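Local coordinates for D-threo-3-hydroxyaspartate dehydratase (Delftia, PDB 3WQC), which catalyses the pyridoxal 5'-phosphate-dependent deamination of D-threo-3-hydroxyaspartate to oxaloacetate and ammonia, and also dehydrates related substrates such as D-serine, at residues L102-A105 with L106-R109. Numbering follows the deposited sequence.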
ATOM      1  N   LEU B 102       0.167   4.412 -26.263  1.00 10.12           N
ATOM      2  CA  LEU B 102      -0.155   5.516 -27.194  1.00 12.01           C
ATOM      3  C   LEU B 102      -1.647   5.567 -27.659  1.00 11.21           C
ATOM      4  O   LEU B 102      -2.205   6.637 -27.762  1.00 11.83           O
ATOM      5  CB  LEU B 102       0.807   5.485 -28.398  1.00 11.98           C
ATOM      6  CG  LEU B 102       2.167   6.114 -28.007  1.00 10.35           C
ATOM      7  CD1 LEU B 102       3.226   5.713 -29.035  1.00 12.78           C
ATOM      8  CD2 LEU B 102       2.050   7.668 -27.962  1.00 13.65           C
ATOM      9  N   PRO B 103      -2.290   4.395 -27.880  1.00 11.47           N
ATOM     10  CA  PRO B 103      -3.736   4.484 -28.263  1.00 12.12           C
ATOM     11  C   PRO B 103      -4.533   5.150 -27.176  1.00 12.27           C
ATOM     12  O   PRO B 103      -5.407   5.966 -27.487  1.00 13.11           O
ATOM     13  CB  PRO B 103      -4.129   2.997 -28.477  1.00 15.11           C
ATOM     14  CG  PRO B 103      -2.773   2.324 -29.010  1.00 13.47           C
ATOM     15  CD  PRO B 103      -1.732   3.028 -28.070  1.00 13.18           C
ATOM     16  N   GLN B 104      -4.275   4.863 -25.894  1.00 12.03           N
ATOM     17  CA  GLN B 104      -5.065   5.544 -24.839  1.00 12.63           C
ATOM     18  C   GLN B 104      -4.781   7.030 -24.803  1.00 12.17           C
ATOM     19  O   GLN B 104      -5.683   7.841 -24.657  1.00 13.57           O
ATOM     20  CB  GLN B 104      -4.717   4.930 -23.476  1.00 15.34           C
ATOM     21  CG  GLN B 104      -5.762   5.496 -22.535  1.00 22.10           C
ATOM     22  CD  GLN B 104      -5.629   5.066 -21.103  1.00 23.71           C
ATOM     23  OE1 GLN B 104      -6.463   5.509 -20.185  1.00 32.31           O
ATOM     24  NE2 GLN B 104      -4.627   4.187 -20.850  1.00 18.16           N
ATOM     25  N   ALA B 105      -3.486   7.437 -24.992  1.00 11.59           N
ATOM     26  CA  ALA B 105      -3.183   8.879 -24.984  1.00 11.84           C
ATOM     27  C   ALA B 105      -3.868   9.525 -26.216  1.00 12.16           C
ATOM     28  O   ALA B 105      -4.368  10.653 -26.036  1.00 13.31           O
ATOM     29  CB  ALA B 105      -1.670   9.041 -25.083  1.00 12.47           C
ATOM     30  N   LEU B 106      -3.851   8.849 -27.359  1.00 10.81           N
ATOM     31  CA  LEU B 106      -4.531   9.375 -28.589  1.00 11.78           C
ATOM     32  C   LEU B 106      -6.014   9.583 -28.283  1.00 13.74           C
ATOM     33  O   LEU B 106      -6.591  10.659 -28.635  1.00 14.26           O
ATOM     34  CB  LEU B 106      -4.285   8.408 -29.747  1.00 13.79           C
ATOM     35  CG  LEU B 106      -5.011   8.814 -31.044  1.00 14.17           C
ATOM     36  CD1 LEU B 106      -4.510  10.156 -31.563  1.00 16.86           C
ATOM     37  CD2 LEU B 106      -4.921   7.672 -32.051  1.00 20.16           C
ATOM     38  N   GLN B 107      -6.647   8.571 -27.694  0.50 12.06           N
ATOM     39  CA  GLN B 107      -8.095   8.702 -27.463  0.50 12.51           C
ATOM     40  C   GLN B 107      -8.416   9.872 -26.547  0.50 13.10           C
ATOM     41  O   GLN B 107      -9.399  10.599 -26.785  0.50 13.55           O
ATOM     42  CB  GLN B 107      -8.587   7.395 -26.838  0.50 13.26           C
ATOM     43  CG  GLN B 107      -8.466   6.229 -27.816  0.50 19.58           C
ATOM     44  CD  GLN B 107      -8.275   4.859 -27.138  0.50 25.33           C
ATOM     45  OE1 GLN B 107      -8.426   4.728 -25.911  0.50 24.21           O
ATOM     46  NE2 GLN B 107      -7.949   3.820 -27.950  0.50 26.27           N
ATOM     47  N   LEU B 108      -7.633  10.056 -25.458  1.00 11.75           N
ATOM     48  CA  LEU B 108      -7.845  11.176 -24.535  1.00 12.34           C
ATOM     49  C   LEU B 108      -7.740  12.506 -25.337  1.00 12.73           C
ATOM     50  O   LEU B 108      -8.553  13.414 -25.149  1.00 14.05           O
ATOM     51  CB  LEU B 108      -6.836  11.140 -23.406  1.00 13.53           C
ATOM     52  CG  LEU B 108      -7.308  10.257 -22.266  1.00 14.25           C
ATOM     53  CD1 LEU B 108      -6.075   9.897 -21.444  1.00 17.55           C
ATOM     54  CD2 LEU B 108      -8.322  10.998 -21.347  1.00 18.39           C
ATOM     55  N   ARG B 109      -6.653  12.630 -26.155  1.00 12.52           N
ATOM     56  CA  ARG B 109      -6.530  13.906 -26.909  1.00 13.47           C
ATOM     57  C   ARG B 109      -7.730  14.135 -27.896  1.00 12.64           C
ATOM     58  O   ARG B 109      -8.204  15.285 -28.017  1.00 16.81           O
ATOM     59  CB  ARG B 109      -5.175  13.922 -27.685  1.00 12.88           C
ATOM     60  CG  ARG B 109      -4.020  14.154 -26.703  1.00 13.60           C
ATOM     61  CD  ARG B 109      -2.649  14.103 -27.390  1.00 16.35           C
ATOM     62  NE  ARG B 109      -2.558  15.194 -28.384  1.00 15.22           N
ATOM     63  CZ  ARG B 109      -2.288  16.480 -28.092  1.00 17.45           C
ATOM     64  NH1 ARG B 109      -1.955  16.876 -26.817  1.00 16.23           N
ATOM     65  NH2 ARG B 109      -2.320  17.414 -29.076  1.00 20.42           N
TER
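Helix 102-110, the crossover helix of the beta-alpha-beta unit between strands 90-93 and 114-119 in the alanine racemase-like barrel domain, is joined turn to turn by main-chain hydrogen bonds between Leu102-Ala105 and Leu106-Arg109, each from the N-H of residue i+4 to the C=O of residue i. Leu106 N donates to Leu102 O at 2.8 Å; Gln107 N does the same to Pro103 O, Leu108 N to Gln104 O and Arg109 N to Ala105 O. Pro103 sits in the first turn, where its missing N-H costs the helix no bond, while its carbonyl still accepts one. The helix is two-faced. Leu102 and Ala105 lie over Leu117 of strand 114-119, Leu106 packs on Phe131 of helix 122-135, and Leu108 reaches Leu115 and Ala80, the latter on helix 77-85. On the exposed side, Gln107 is modelled in two conformers; in one, whose placement is tentative, CG lies beside its own backbone N (chi1 -66°) and the side chain runs back, extended beyond CG, along the preceding turn, with NE2 3.9 Å from Pro103 CB. Arg109 bends at chi3 (63°), and its guanidinium forms a salt bridge with Glu137 and a hydrogen bond to Leu115 O; nearer the backbone its chain starts along the Ala105 carbonyl, Arg109 CG 3.6 Å from Ala105 O.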